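Local structure of putative citrate lyase, alfa subunit (Streptococcus mutans, 2HJ0) at residues L6-P11 with D426-V431; S171-G176 with V211-T216; N179-K184 with N215-I220; V383-G388 with T430-G435. The protein is a putative citrate lyase alpha subunit, an alpha/beta protein with two large mixed sheets, present as a two-chain assembly. All blocks are in the same frame, centred on the assembly; numbering follows the deposited sequence.

The four contacts form two pairs at opposite sides of the chain's centre. Interactions 1 and 4 share T430 and V431, so one loop meets the N-terminal tail with one part and strand 383-384 with the next; their centres lie about 9 Å apart. Interactions 2 and 3 likewise share N215 and T216, with centres about 8 Å apart, and both touch the second subunit. Interaction 1 is partly buried and rests on a guanidinium, whereas interaction 4 is buried and combines backbone pairing with aliphatic packing. Interactions 2 and 3, also buried, are led by polar side chains: a carboxylate in one and an amide in the other bond to backbone groups of the 211-220 loop.

Interaction 1 of 4, residues L6-P11 with D426-V431; sequences LGRDIP and DKVNTV
R8 NH1 is gripped from several sides. Across the contact it makes a weak hydrogen bond to N429 O at 3.0 Å, in the plane of the guanidinium, and a second weak one to V428 O at 3.4 Å. Its strongest partner is D506 on strand 504-511, whose OD2 forms a salt bridge with NH1. V428 O is shared, because R8 NH2 also reaches it weakly at 3.4 Å, and the two nitrogens thus straddle one carbonyl.

V431 covers one face of the same group. Its CG2 methyl sits over the centre of the guanidinium, 3.4 Å from CZ, while the carbonyls lie round the edge. The R8 chain is bent at both chi2 (-44°) and chi3 (-55°), and it passes V431 obliquely. D506 OD2 also accepts from V431 N, tying the arginine's counter-charge to the loop that supplies the covering methyl. K427 NZ stays 5.4 Å from R8 NH2; these like charges would be expected to repel mildly, and D506 probably offsets the arginine's charge. G7, just before R8, is the centre of an inverse gamma turn.

Further along the tail, D9 O accepts from R509. An arginine inserted among loop carbonyls and paired with a strand aspartate fastens the N-terminal tail, just ahead of helix 12-17, to loop 426-431 and to strand 504-511 at the margin of the ten-strand sheet.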
loop_
_atom_site.group_PDB
_atom_site.type_symbol
_atom_site.label_atom_id
_atom_site.label_comp_id
_atom_site.label_asym_id
_atom_site.label_seq_id
_atom_site.Cartn_x
_atom_site.Cartn_y
_atom_site.Cartn_z
ATOM N N LEU A 6 -1.946 22.378 -31.537
ATOM C CA LEU A 6 -1.485 23.733 -31.250
ATOM C C LEU A 6 -0.398 24.142 -32.240
ATOM O O LEU A 6 0.001 23.351 -33.097
ATOM C CB LEU A 6 -0.923 23.802 -29.832
ATOM C CG LEU A 6 -1.902 23.647 -28.667
ATOM C CD1 LEU A 6 -1.193 23.005 -27.492
ATOM C CD2 LEU A 6 -2.487 25.018 -28.300
ATOM N N GLY A 7 0.085 25.376 -32.108
ATOM C CA GLY A 7 1.133 25.865 -32.993
ATOM C C GLY A 7 2.501 25.351 -32.584
ATOM O O GLY A 7 3.443 26.131 -32.430
ATOM N N ARG A 8 2.607 24.031 -32.417
ATOM C CA ARG A 8 3.858 23.387 -32.009
ATOM C C ARG A 8 4.609 22.740 -33.176
ATOM O O ARG A 8 4.008 22.113 -34.044
ATOM C CB ARG A 8 3.575 22.324 -30.938
ATOM C CG ARG A 8 2.576 22.744 -29.862
ATOM C CD ARG A 8 2.834 24.148 -29.379
ATOM N NE ARG A 8 4.202 24.310 -28.910
ATOM C CZ ARG A 8 4.734 25.482 -28.589
ATOM N NH1 ARG A 8 5.990 25.553 -28.168
ATOM N NH2 ARG A 8 4.002 26.586 -28.697
ATOM N N ASP A 9 5.929 22.888 -33.184
ATOM C CA ASP A 9 6.745 22.315 -34.245
ATOM C C ASP A 9 7.404 21.011 -33.781
ATOM O O ASP A 9 8.613 20.947 -33.576
ATOM C CB ASP A 9 7.811 23.332 -34.679
ATOM C CG ASP A 9 8.390 23.030 -36.057
ATOM O OD1 ASP A 9 9.089 21.999 -36.206
ATOM O OD2 ASP A 9 8.141 23.826 -36.996
ATOM N N ILE A 10 6.601 19.969 -33.608
ATOM C CA ILE A 10 7.134 18.691 -33.175
ATOM C C ILE A 10 7.470 17.860 -34.402
ATOM O O ILE A 10 6.582 17.492 -35.179
ATOM C CB ILE A 10 6.117 17.922 -32.315
ATOM C CG1 ILE A 10 5.884 18.665 -31.001
ATOM C CG2 ILE A 10 6.625 16.523 -32.042
ATOM C CD1 ILE A 10 4.876 18.012 -30.106
ATOM N N PRO A 11 8.763 17.554 -34.597
ATOM C CA PRO A 11 9.209 16.759 -35.743
ATOM C C PRO A 11 8.520 15.402 -35.835
ATOM O O PRO A 11 8.320 14.729 -34.824
ATOM C CB PRO A 11 10.715 16.644 -35.518
ATOM C CG PRO A 11 10.851 16.736 -34.037
ATOM C CD PRO A 11 9.889 17.844 -33.694
ATOM N N ASP A 426 2.411 36.148 -27.196
ATOM C CA ASP A 426 1.558 35.558 -28.211
ATOM C C ASP A 426 1.780 34.065 -28.374
ATOM O O ASP A 426 0.910 33.361 -28.867
ATOM C CB ASP A 426 1.774 36.237 -29.559
ATOM C CG ASP A 426 1.232 37.635 -29.592
ATOM O OD1 ASP A 426 0.018 37.810 -29.311
ATOM O OD2 ASP A 426 2.018 38.558 -29.902
ATOM N N LYS A 427 2.941 33.575 -27.965
ATOM C CA LYS A 427 3.229 32.157 -28.093
ATOM C C LYS A 427 4.331 31.792 -27.109
ATOM O O LYS A 427 5.374 32.437 -27.084
ATOM C CB LYS A 427 3.681 31.875 -29.522
ATOM C CG LYS A 427 3.613 30.433 -29.953
ATOM C CD LYS A 427 3.993 30.320 -31.429
ATOM C CE LYS A 427 3.582 28.985 -32.027
ATOM N NZ LYS A 427 3.639 29.022 -33.517
ATOM N N VAL A 428 4.108 30.768 -26.296
ATOM C CA VAL A 428 5.114 30.358 -25.324
ATOM C C VAL A 428 6.198 29.509 -25.974
ATOM O O VAL A 428 5.927 28.747 -26.907
ATOM C CB VAL A 428 4.476 29.546 -24.179
ATOM C CG1 VAL A 428 3.397 30.368 -23.488
ATOM C CG2 VAL A 428 3.892 28.265 -24.721
ATOM N N ASN A 429 7.427 29.648 -25.485
ATOM C CA ASN A 429 8.550 28.869 -26.006
ATOM C C ASN A 429 8.291 27.376 -25.818
ATOM O O ASN A 429 8.462 26.592 -26.754
ATOM C CB ASN A 429 9.854 29.265 -25.301
ATOM C CG ASN A 429 10.380 30.623 -25.765
ATOM O OD1 ASN A 429 11.004 31.373 -24.987
ATOM N ND2 ASN A 429 10.138 30.945 -27.047
ATOM N N THR A 430 7.889 26.984 -24.609
ATOM C CA THR A 430 7.598 25.580 -24.313
ATOM C C THR A 430 6.199 25.448 -23.709
ATOM O O THR A 430 5.804 26.258 -22.883
ATOM C CB THR A 430 8.596 24.983 -23.299
ATOM O OG1 THR A 430 9.930 25.351 -23.657
ATOM C CG2 THR A 430 8.479 23.466 -23.287
ATOM N N VAL A 431 5.455 24.426 -24.112
ATOM C CA VAL A 431 4.117 24.227 -23.576
ATOM C C VAL A 431 4.053 23.051 -22.612
ATOM O O VAL A 431 4.347 21.917 -22.993
ATOM C CB VAL A 431 3.092 23.946 -24.684
ATOM C CG1 VAL A 431 1.727 23.673 -24.074
ATOM C CG2 VAL A 431 3.026 25.102 -25.642
#

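Interaction 2 of 4, residues S171-G176 with V211-T216; sequences SSDAYG and VPYPNT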
loop_
_atom_site.group_PDB
_atom_site.type_symbol
_atom_site.label_atom_id
_atom_site.label_comp_id
_atom_site.label_asym_id
_atom_site.label_seq_id
_atom_site.Cartn_x
_atom_site.Cartn_y
_atom_site.Cartn_z
ATOM N N SER A 171 14.480 7.207 8.082
ATOM C CA SER A 171 14.450 6.142 9.092
ATOM C C SER A 171 14.040 4.819 8.451
ATOM O O SER A 171 13.283 4.796 7.481
ATOM C CB SER A 171 13.497 6.489 10.256
ATOM O OG SER A 171 12.152 6.645 9.847
ATOM N N SER A 172 14.551 3.720 8.994
ATOM C CA SER A 172 14.248 2.397 8.468
ATOM C C SER A 172 14.814 1.307 9.378
ATOM O O SER A 172 15.827 1.524 10.040
ATOM C CB SER A 172 14.859 2.261 7.076
ATOM O OG SER A 172 14.825 0.917 6.629
ATOM N N ASP A 173 14.163 0.150 9.445
ATOM C CA ASP A 173 14.722 -0.928 10.257
ATOM C C ASP A 173 15.617 -1.733 9.331
ATOM O O ASP A 173 15.783 -1.376 8.168
ATOM C CB ASP A 173 13.641 -1.832 10.869
ATOM C CG ASP A 173 12.589 -2.269 9.869
ATOM O OD1 ASP A 173 12.955 -2.579 8.706
ATOM O OD2 ASP A 173 11.393 -2.316 10.267
ATOM N N ALA A 174 16.188 -2.814 9.841
ATOM C CA ALA A 174 17.077 -3.632 9.043
ATOM C C ALA A 174 16.307 -4.611 8.193
ATOM O O ALA A 174 16.835 -5.638 7.775
ATOM C CB ALA A 174 18.053 -4.372 9.932
ATOM N N TYR A 175 15.053 -4.301 7.926
ATOM C CA TYR A 175 14.266 -5.190 7.094
ATOM C C TYR A 175 13.547 -4.423 5.997
ATOM O O TYR A 175 12.938 -5.038 5.122
ATOM C CB TYR A 175 13.265 -5.963 7.950
ATOM C CG TYR A 175 13.121 -7.413 7.544
ATOM C CD1 TYR A 175 14.244 -8.227 7.382
ATOM C CD2 TYR A 175 11.868 -7.986 7.373
ATOM C CE1 TYR A 175 14.123 -9.573 7.072
ATOM C CE2 TYR A 175 11.741 -9.339 7.059
ATOM C CZ TYR A 175 12.876 -10.125 6.916
ATOM O OH TYR A 175 12.753 -11.472 6.650
ATOM N N GLY A 176 13.600 -3.087 6.061
ATOM C CA GLY A 176 12.961 -2.265 5.041
ATOM C C GLY A 176 11.798 -1.330 5.384
ATOM O O GLY A 176 11.455 -0.467 4.570
ATOM N N VAL A 211 16.630 2.140 12.808
ATOM C CA VAL A 211 15.738 1.941 13.931
ATOM C C VAL A 211 15.472 0.457 14.197
ATOM O O VAL A 211 15.468 -0.355 13.272
ATOM C CB VAL A 211 14.417 2.678 13.645
ATOM C CG1 VAL A 211 13.348 2.304 14.666
ATOM C CG2 VAL A 211 14.681 4.172 13.658
ATOM N N PRO A 212 15.281 0.079 15.475
ATOM C CA PRO A 212 15.010 -1.333 15.778
ATOM C C PRO A 212 13.664 -1.767 15.187
ATOM O O PRO A 212 12.717 -0.976 15.097
ATOM C CB PRO A 212 15.033 -1.378 17.309
ATOM C CG PRO A 212 14.646 0.031 17.704
ATOM C CD PRO A 212 15.385 0.882 16.711
ATOM N N TYR A 213 13.600 -3.027 14.778
ATOM C CA TYR A 213 12.407 -3.600 14.180
ATOM C C TYR A 213 11.300 -3.799 15.206
ATOM O O TYR A 213 11.560 -4.218 16.333
ATOM C CB TYR A 213 12.762 -4.954 13.549
ATOM C CG TYR A 213 11.663 -5.585 12.727
ATOM C CD1 TYR A 213 10.590 -6.245 13.335
ATOM C CD2 TYR A 213 11.684 -5.509 11.339
ATOM C CE1 TYR A 213 9.564 -6.812 12.575
ATOM C CE2 TYR A 213 10.664 -6.070 10.573
ATOM C CZ TYR A 213 9.610 -6.716 11.197
ATOM O OH TYR A 213 8.593 -7.242 10.434
ATOM N N PRO A 214 10.050 -3.501 14.833
ATOM C CA PRO A 214 9.606 -2.993 13.528
ATOM C C PRO A 214 9.490 -1.470 13.580
ATOM O O PRO A 214 9.051 -0.920 14.586
ATOM C CB PRO A 214 8.245 -3.643 13.357
ATOM C CG PRO A 214 7.721 -3.597 14.777
ATOM C CD PRO A 214 8.913 -4.087 15.568
ATOM N N ASN A 215 9.873 -0.793 12.505
ATOM C CA ASN A 215 9.787 0.656 12.459
ATOM C C ASN A 215 8.360 1.060 12.087
ATOM O O ASN A 215 7.693 0.375 11.299
ATOM C CB ASN A 215 10.789 1.199 11.429
ATOM C CG ASN A 215 10.741 2.717 11.294
ATOM O OD1 ASN A 215 10.391 3.418 12.242
ATOM N ND2 ASN A 215 11.115 3.233 10.110
ATOM N N THR A 216 7.889 2.155 12.677
ATOM C CA THR A 216 6.552 2.682 12.405
ATOM C C THR A 216 6.530 4.186 12.686
ATOM O O THR A 216 7.267 4.666 13.539
ATOM C CB THR A 216 5.468 1.997 13.275
ATOM O OG1 THR A 216 5.878 1.987 14.645
ATOM C CG2 THR A 216 5.210 0.574 12.811
#
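D173 OD2 takes the backbone N-H of N215 at 3.1 Å in a nearly straight bond (167°), arriving on the anti side of the carboxylate. The same oxygen lies 3.4 Å from Y213 CD2. D173 and Y213 run side by side and point the same way, with carboxylate and ring planes 29° apart. Just upstream, V211 N donates to S172 O at 2.9 Å, and D173 CA returns a CA-H...O contact to V211 O at 3.2 Å. Y175 adds an apolar touch: its CB meets the edge of the Y213 ring, 3.7 Å from CE2, and the Y175 and Y213 side chains cross at a slant.

Behind this shell, an Asx turn fixes the carboxylate. D173 CG stands between its own backbone N and carbonyl carbon (chi1 47°), and OD1 accepts from Y175 N at 2.8 Å. N177 ND2 brings OD2 a further bond, and N177 O receives N215 ND2. Q222 holds the Y213 hydroxyl, while V363 of the second subunit packs on Y213.

The donors named here, from N215, Y175 and N177, are uncharged N-H groups, consistent with D173 serving as a buried acceptor shared between its own Asx turn and the 211-216 loop.

Interaction 3 of 4, residues N179-K184 with N215-I220; sequences NGTRGK and NTPISI
N179 ND2 donates to P217 O at 2.9 Å, and this is the bond that joins the two loops. The first torsion of N179 puts CG between the backbone N and the carbonyl carbon (chi1 68°). From there the amide is used at both ends. ND2 crosses to P217, where it lies tilted 25° from the carbonyl plane, while OD1 turns back on its own segment and accepts from T181 N at 3.0 Å, forming an Asx turn. T181 OG1 adds a weak bond to the same oxygen.

N215 meets N179 at about a right angle, their amide planes 49° apart. The two ND2 atoms, both donors, come within 3.4 Å without bonding; N215 ND2 has its partner in N177 O. P217, preceded by a cis peptide, brings CD to 3.7 Å from N179 ND2. S219 approaches nearer the backbone, its OG 3.7 Å from N179 CA, and this hydroxyl bonds to E348. R182, folded at chi2 and chi3, sets NH1 3.8 Å from T216 O, which lies in the guanidinium plane.

S219 and I220 face A178 in a classic beta bulge, so the loop runs beside strand 178-179. I220 packs on M194 and A197 of helix 191-199, T181 touches helix 333-341, and Y347 of the second subunit covers T216 and P217.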
loop_
_atom_site.group_PDB
_atom_site.type_symbol
_atom_site.label_atom_id
_atom_site.label_comp_id
_atom_site.label_asym_id
_atom_site.label_seq_id
_atom_site.Cartn_x
_atom_site.Cartn_y
_atom_site.Cartn_z
ATOM N N ASN A 179 10.101 5.379 6.804
ATOM C CA ASN A 179 9.154 6.486 6.790
ATOM C C ASN A 179 9.939 7.778 6.677
ATOM O O ASN A 179 11.160 7.770 6.814
ATOM C CB ASN A 179 8.234 6.470 8.034
ATOM C CG ASN A 179 8.963 6.773 9.331
ATOM O OD1 ASN A 179 9.546 7.838 9.492
ATOM N ND2 ASN A 179 8.911 5.835 10.274
ATOM N N GLY A 180 9.255 8.879 6.398
ATOM C CA GLY A 180 9.960 10.134 6.261
ATOM C C GLY A 180 9.702 11.120 7.377
ATOM O O GLY A 180 10.015 12.301 7.243
ATOM N N THR A 181 9.151 10.638 8.483
ATOM C CA THR A 181 8.840 11.505 9.600
ATOM C C THR A 181 9.607 11.181 10.869
ATOM O O THR A 181 9.281 11.684 11.936
ATOM C CB THR A 181 7.350 11.444 9.914
ATOM O OG1 THR A 181 6.985 10.077 10.158
ATOM C CG2 THR A 181 6.536 12.005 8.741
ATOM N N ARG A 182 10.620 10.338 10.766
ATOM C CA ARG A 182 11.425 9.982 11.927
ATOM C C ARG A 182 12.872 9.901 11.466
ATOM O O ARG A 182 13.151 9.368 10.398
ATOM C CB ARG A 182 10.983 8.627 12.481
ATOM C CG ARG A 182 9.502 8.537 12.810
ATOM C CD ARG A 182 9.136 9.507 13.915
ATOM N NE ARG A 182 10.026 9.347 15.069
ATOM C CZ ARG A 182 10.099 8.251 15.823
ATOM N NH1 ARG A 182 9.324 7.204 15.553
ATOM N NH2 ARG A 182 10.948 8.207 16.848
ATOM N N GLY A 183 13.788 10.430 12.264
ATOM C CA GLY A 183 15.195 10.405 11.896
ATOM C C GLY A 183 15.848 11.764 12.053
ATOM O O GLY A 183 15.169 12.748 12.349
ATOM N N LYS A 184 17.162 11.847 11.865
ATOM C CA LYS A 184 17.844 13.136 12.009
ATOM C C LYS A 184 17.769 13.946 10.724
ATOM O O LYS A 184 18.174 15.097 10.693
ATOM C CB LYS A 184 19.304 12.926 12.388
ATOM C CG LYS A 184 20.183 12.452 11.262
ATOM C CD LYS A 184 21.548 12.024 11.766
ATOM C CE LYS A 184 22.467 11.693 10.585
ATOM N NZ LYS A 184 23.746 11.049 11.000
ATOM N N ASN A 215 9.873 -0.793 12.505
ATOM C CA ASN A 215 9.787 0.656 12.459
ATOM C C ASN A 215 8.360 1.060 12.087
ATOM O O ASN A 215 7.693 0.375 11.299
ATOM C CB ASN A 215 10.789 1.199 11.429
ATOM C CG ASN A 215 10.741 2.717 11.294
ATOM O OD1 ASN A 215 10.391 3.418 12.242
ATOM N ND2 ASN A 215 11.115 3.233 10.110
ATOM N N THR A 216 7.889 2.155 12.677
ATOM C CA THR A 216 6.552 2.682 12.405
ATOM C C THR A 216 6.530 4.186 12.686
ATOM O O THR A 216 7.267 4.666 13.539
ATOM C CB THR A 216 5.468 1.997 13.275
ATOM O OG1 THR A 216 5.878 1.987 14.645
ATOM C CG2 THR A 216 5.210 0.574 12.811
ATOM N N PRO A 217 5.707 4.955 11.953
ATOM C CA PRO A 217 4.790 4.551 10.882
ATOM C C PRO A 217 5.560 3.897 9.737
ATOM O O PRO A 217 6.792 3.940 9.712
ATOM C CB PRO A 217 4.169 5.869 10.423
ATOM C CG PRO A 217 4.391 6.795 11.544
ATOM C CD PRO A 217 5.729 6.414 12.092
ATOM N N ILE A 218 4.833 3.331 8.780
ATOM C CA ILE A 218 5.451 2.668 7.640
ATOM C C ILE A 218 4.993 3.258 6.311
ATOM O O ILE A 218 3.861 3.052 5.901
ATOM C CB ILE A 218 5.115 1.191 7.670
ATOM C CG1 ILE A 218 5.559 0.602 9.014
ATOM C CG2 ILE A 218 5.754 0.507 6.492
ATOM C CD1 ILE A 218 5.159 -0.859 9.236
ATOM N N SER A 219 5.857 4.013 5.646
ATOM C CA SER A 219 5.489 4.582 4.349
ATOM C C SER A 219 5.884 3.607 3.232
ATOM O O SER A 219 5.249 3.543 2.181
ATOM C CB SER A 219 6.171 5.934 4.157
ATOM O OG SER A 219 5.785 6.825 5.187
ATOM N N ILE A 220 6.946 2.850 3.486
ATOM C CA ILE A 220 7.441 1.852 2.553
ATOM C C ILE A 220 7.643 0.587 3.390
ATOM O O ILE A 220 8.465 0.555 4.307
ATOM C CB ILE A 220 8.734 2.325 1.914
ATOM C CG1 ILE A 220 8.435 3.554 1.061
ATOM C CG2 ILE A 220 9.353 1.212 1.118
ATOM C CD1 ILE A 220 9.618 4.208 0.443
#

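Interaction 4 of 4, residues V383-G388 with T430-G435; sequences VNVMTG and TVITPG
V383 holds the tight end through its backbone. Its N donates to T433 O at 2.8 Å, nearly straight at 174°, in an antiparallel hydrogen-bonded pair. V383 O accepts from both I432 N (3.1 Å) and T433 N (3.2 Å), the signature of a classic beta bulge. I432 packs next to it: chi1 (-78°) sets CG1 anti to the carbonyl carbon, and chi2 (57°) then places CD1, 3.4 Å from CG of selenomethionine M386, the two side chains crossing at about a right angle.

The V385 side is looser. V385 is partly exposed, in a contact that is otherwise largely buried, and it meets I432 through methyls alone, CG2 to CG2 at 3.7 Å. Past the bulge the strand pairing stops and side chains take over. The hydroxyls of T387 and T430 form a hydrogen bond at 2.6 Å, in which either may be the donor. N384 shapes the turn that presents T387: its OD1 accepts from M386 N at 3.0 Å and also from T387 N, while ND2 reaches T387 O.

Strand 383-384 also pairs with strand 376-377. Helix 400-406 lies against V383, V385 and T433, with H400 ND1 hydrogen-bonded to the T433 hydroxyl, and strand 504-511 lies against T430 and V431.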
loop_
_atom_site.group_PDB
_atom_site.type_symbol
_atom_site.label_atom_id
_atom_site.label_comp_id
_atom_site.label_asym_id
_atom_site.label_seq_id
_atom_site.Cartn_x
_atom_site.Cartn_y
_atom_site.Cartn_z
ATOM N N VAL A 383 0.255 27.430 -20.866
ATOM C CA VAL A 383 1.179 27.827 -19.816
ATOM C C VAL A 383 2.534 27.133 -19.934
ATOM O O VAL A 383 2.604 25.936 -20.219
ATOM C CB VAL A 383 0.582 27.516 -18.425
ATOM C CG1 VAL A 383 1.504 28.031 -17.346
ATOM C CG2 VAL A 383 -0.801 28.141 -18.290
ATOM N N ASN A 384 3.602 27.901 -19.710
ATOM C CA ASN A 384 4.978 27.400 -19.757
ATOM C C ASN A 384 5.639 27.534 -18.400
ATOM O O ASN A 384 5.697 28.619 -17.831
ATOM C CB ASN A 384 5.805 28.168 -20.806
ATOM C CG ASN A 384 7.313 27.868 -20.722
ATOM O OD1 ASN A 384 7.741 26.722 -20.549
ATOM N ND2 ASN A 384 8.115 28.905 -20.870
ATOM N N VAL A 385 6.119 26.413 -17.880
ATOM C CA VAL A 385 6.806 26.391 -16.593
ATOM C C VAL A 385 8.145 25.652 -16.732
ATOM O O VAL A 385 8.790 25.336 -15.734
ATOM C CB VAL A 385 5.949 25.694 -15.511
ATOM C CG1 VAL A 385 4.763 26.569 -15.142
ATOM C CG2 VAL A 385 5.471 24.346 -16.020
HETATM N N MSE A 386 8.555 25.386 -17.978
HETATM C CA MSE A 386 9.809 24.688 -18.260
HETATM C C MSE A 386 10.979 25.599 -18.632
HETATM O O MSE A 386 11.997 25.621 -17.944
HETATM C CB MSE A 386 9.624 23.663 -19.388
HETATM C CG MSE A 386 9.358 22.239 -18.936
HETATM SE SE MSE A 386 10.771 21.513 -17.867
HETATM C CE MSE A 386 12.229 21.723 -19.147
ATOM N N THR A 387 10.832 26.355 -19.713
ATOM C CA THR A 387 11.909 27.224 -20.171
ATOM C C THR A 387 11.721 28.702 -19.856
ATOM O O THR A 387 10.604 29.195 -19.790
ATOM C CB THR A 387 12.091 27.071 -21.670
ATOM O OG1 THR A 387 10.843 27.325 -22.312
ATOM C CG2 THR A 387 12.528 25.669 -22.005
ATOM N N GLY A 388 12.833 29.401 -19.667
ATOM C CA GLY A 388 12.770 30.816 -19.370
ATOM C C GLY A 388 12.880 31.691 -20.607
ATOM O O GLY A 388 12.834 31.202 -21.737
ATOM N N THR A 430 7.889 26.984 -24.609
ATOM C CA THR A 430 7.598 25.580 -24.313
ATOM C C THR A 430 6.199 25.448 -23.709
ATOM O O THR A 430 5.804 26.258 -22.883
ATOM C CB THR A 430 8.596 24.983 -23.299
ATOM O OG1 THR A 430 9.930 25.351 -23.657
ATOM C CG2 THR A 430 8.479 23.466 -23.287
ATOM N N VAL A 431 5.455 24.426 -24.112
ATOM C CA VAL A 431 4.117 24.227 -23.576
ATOM C C VAL A 431 4.053 23.051 -22.612
ATOM O O VAL A 431 4.347 21.917 -22.993
ATOM C CB VAL A 431 3.092 23.946 -24.684
ATOM C CG1 VAL A 431 1.727 23.673 -24.074
ATOM C CG2 VAL A 431 3.026 25.102 -25.642
ATOM N N ILE A 432 3.667 23.315 -21.366
ATOM C CA ILE A 432 3.540 22.245 -20.385
ATOM C C ILE A 432 2.065 21.997 -20.086
ATOM O O ILE A 432 1.639 20.847 -19.989
ATOM C CB ILE A 432 4.309 22.546 -19.070
ATOM C CG1 ILE A 432 5.804 22.284 -19.266
ATOM C CG2 ILE A 432 3.835 21.618 -17.959
ATOM C CD1 ILE A 432 6.412 23.062 -20.388
ATOM N N THR A 433 1.286 23.065 -19.958
ATOM C CA THR A 433 -0.140 22.934 -19.680
ATOM C C THR A 433 -0.973 23.645 -20.742
ATOM O O THR A 433 -0.869 24.854 -20.935
ATOM C CB THR A 433 -0.512 23.535 -18.308
ATOM O OG1 THR A 433 0.250 22.892 -17.280
ATOM C CG2 THR A 433 -2.006 23.357 -18.030
ATOM N N PRO A 434 -1.826 22.899 -21.443
ATOM C CA PRO A 434 -2.688 23.456 -22.494
ATOM C C PRO A 434 -3.724 24.446 -21.961
ATOM O O PRO A 434 -4.266 24.266 -20.868
ATOM C CB PRO A 434 -3.341 22.217 -23.106
ATOM C CG PRO A 434 -3.454 21.295 -21.923
ATOM C CD PRO A 434 -2.108 21.472 -21.218
ATOM N N GLY A 435 -3.990 25.487 -22.748
ATOM C CA GLY A 435 -4.939 26.506 -22.349
ATOM C C GLY A 435 -6.291 25.937 -22.002
ATOM O O GLY A 435 -7.012 26.449 -21.135
#